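Local structure of protein B (Streptococcus agalactiae, 5H6I) at residues 44-49 against 77-82. The protein permeabilizes membranes as a secreted pore-forming toxin, the CAMP factor, and binds the Fc region of IgG. Sequence-based numbering, arbitrary orientation.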
loop_
_atom_site.group_PDB
_atom_site.type_symbol
_atom_site.label_atom_id
_atom_site.label_comp_id
_atom_site.label_asym_id
_atom_site.label_seq_id
_atom_site.Cartn_x
_atom_site.Cartn_y
_atom_site.Cartn_z
ATOM N N LYS A 44 6.692 16.489 9.712
ATOM C CA LYS A 44 6.223 15.900 8.463
ATOM C C LYS A 44 6.740 14.476 8.301
ATOM O O LYS A 44 6.028 13.603 7.792
ATOM C CB LYS A 44 6.653 16.764 7.278
ATOM C CG LYS A 44 6.095 16.305 5.940
ATOM C CD LYS A 44 4.592 16.520 5.864
ATOM C CE LYS A 44 4.039 16.095 4.514
ATOM N NZ LYS A 44 4.183 14.630 4.287
ATOM N N LEU A 45 7.979 14.220 8.731
ATOM C CA LEU A 45 8.521 12.868 8.649
ATOM C C LEU A 45 7.804 11.919 9.601
ATOM O O LEU A 45 7.774 10.706 9.361
ATOM C CB LEU A 45 10.023 12.884 8.936
ATOM C CG LEU A 45 10.901 13.486 7.833
ATOM C CD1 LEU A 45 12.334 13.650 8.312
ATOM C CD2 LEU A 45 10.846 12.636 6.573
ATOM N N ASP A 46 7.223 12.447 10.682
ATOM C CA ASP A 46 6.408 11.619 11.562
ATOM C C ASP A 46 5.048 11.311 10.949
ATOM O O ASP A 46 4.499 10.228 11.180
ATOM C CB ASP A 46 6.233 12.301 12.920
ATOM C CG ASP A 46 7.441 12.126 13.817
ATOM O OD1 ASP A 46 8.413 11.476 13.378
ATOM O OD2 ASP A 46 7.419 12.633 14.959
ATOM N N GLN A 47 4.491 12.247 10.175
ATOM C CA GLN A 47 3.263 11.963 9.441
ATOM C C GLN A 47 3.495 10.884 8.391
ATOM O O GLN A 47 2.657 9.991 8.210
ATOM C CB GLN A 47 2.732 13.242 8.794
ATOM C CG GLN A 47 1.608 13.021 7.793
ATOM C CD GLN A 47 1.205 14.299 7.078
ATOM O OE1 GLN A 47 1.710 15.380 7.381
ATOM N NE2 GLN A 47 0.290 14.179 6.122
ATOM N N ASP A 48 4.630 10.946 7.692
ATOM C CA ASP A 48 4.948 9.923 6.703
ATOM C C ASP A 48 5.260 8.588 7.369
ATOM O O ASP A 48 4.873 7.531 6.859
ATOM C CB ASP A 48 6.123 10.376 5.837
ATOM C CG ASP A 48 5.874 11.714 5.170
ATOM O OD1 ASP A 48 4.696 12.109 5.045
ATOM O OD2 ASP A 48 6.858 12.372 4.770
ATOM N N SER A 49 5.958 8.618 8.507
ATOM C CA SER A 49 6.300 7.379 9.198
ATOM C C SER A 49 5.049 6.625 9.630
ATOM O O SER A 49 4.999 5.392 9.551
ATOM C CB SER A 49 7.191 7.676 10.404
ATOM O OG SER A 49 7.693 6.480 10.975
ATOM N N LYS A 77 16.530 7.791 8.028
ATOM C CA LYS A 77 17.830 8.391 7.747
ATOM C C LYS A 77 17.723 9.901 7.570
ATOM O O LYS A 77 18.696 10.622 7.816
ATOM C CB LYS A 77 18.458 7.737 6.513
ATOM C CG LYS A 77 18.467 8.603 5.267
ATOM C CD LYS A 77 19.246 7.946 4.140
ATOM C CE LYS A 77 20.735 7.906 4.435
ATOM N NZ LYS A 77 21.497 7.282 3.319
ATOM N N LEU A 78 16.556 10.398 7.153
ATOM C CA LEU A 78 16.354 11.841 7.095
ATOM C C LEU A 78 16.158 12.420 8.490
ATOM O O LEU A 78 16.655 13.513 8.791
ATOM C CB LEU A 78 15.157 12.172 6.201
ATOM C CG LEU A 78 15.295 11.869 4.707
ATOM C CD1 LEU A 78 13.927 11.748 4.053
ATOM C CD2 LEU A 78 16.130 12.927 4.007
ATOM N N LYS A 79 15.440 11.701 9.356
ATOM C CA LYS A 79 15.267 12.145 10.736
ATOM C C LYS A 79 16.603 12.187 11.465
ATOM O O LYS A 79 16.902 13.147 12.186
ATOM C CB LYS A 79 14.289 11.223 11.465
ATOM C CG LYS A 79 12.830 11.617 11.337
ATOM C CD LYS A 79 11.986 10.923 12.393
ATOM C CE LYS A 79 10.919 10.043 11.760
ATOM N NZ LYS A 79 10.256 9.162 12.761
ATOM N N THR A 80 17.419 11.145 11.291
ATOM C CA THR A 80 18.732 11.117 11.927
ATOM C C THR A 80 19.618 12.242 11.406
ATOM O O THR A 80 20.395 12.833 12.165
ATOM C CB THR A 80 19.394 9.757 11.703
ATOM O OG1 THR A 80 18.502 8.716 12.121
ATOM C CG2 THR A 80 20.688 9.650 12.494
ATOM N N SER A 81 19.505 12.562 10.115
ATOM C CA SER A 81 20.287 13.663 9.560
ATOM C C SER A 81 19.809 15.006 10.098
ATOM O O SER A 81 20.626 15.877 10.421
ATOM C CB SER A 81 20.216 13.640 8.034
ATOM O OG SER A 81 21.068 14.624 7.475
ATOM N N LEU A 82 18.491 15.193 10.197
ATOM C CA LEU A 82 17.959 16.427 10.768
ATOM C C LEU A 82 18.334 16.557 12.238
ATOM O O LEU A 82 18.701 17.643 12.701
ATOM C CB LEU A 82 16.439 16.466 10.605
ATOM C CG LEU A 82 15.883 16.922 9.255
ATOM C CD1 LEU A 82 14.364 16.975 9.303
ATOM C CD2 LEU A 82 16.459 18.273 8.862
#
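Leu45 points at helix 77-82 and meets three of its residues, Leu78, Lys79 and Leu82. Its CG stands anti to the carbonyl carbon, beside the backbone N (chi1 -72°). The methyl CD1 touches CG of Lys79 at 3.7 Å. The same Leu45 CD1 lies 3.8 Å from CB of Leu78. CD1 of Leu82 approaches this Leu45 methyl at 4.0 Å. The Leu45 and Leu78 side chains cross at about a right angle, and CD2 of Leu45 lies 4.1 Å from CD1 of Leu78. Lys79 instead slides past Leu45 in the opposite direction, so its aliphatic part packs on the leucine while its amine travels on toward the next residue.

Asp46 receives that amine. Lys79 NZ donates a hydrogen bond to OD1 of Asp46 at 3.0 Å, within a salt bridge. The donor lies nearly on the extension of the carboxylate C-O bond, and the two side chains cross at about a right angle. The lysine chain bends at chi3 (-120°), which sets the position of CE, 3.3 Å from the same OD1. Asp46 is exposed, and the ion pair lies beside the buried leucines Leu45, Leu78 and Leu82. Ser49, one turn after Leu45, lies beside the amine at a looser distance, OG to Lys79 NZ being 4.1 Å.

Segments 44-49 and 77-82 run nearly antiparallel, at 160°, their axes 10.7 Å apart at closest approach. They lie on the consecutive helices 35-58 and 65-84, and segment 77-82 belongs to the region that binds the IgG constant region. Loop residues Tyr90 and Leu92 touch Leu82, where the chain passes from helix 65-84 to helix 93-115. Helix 93-115 packs against both, meeting Leu45 through Val99 and Leu78 through Ile95 and Leu102, which makes a three-helix bundle.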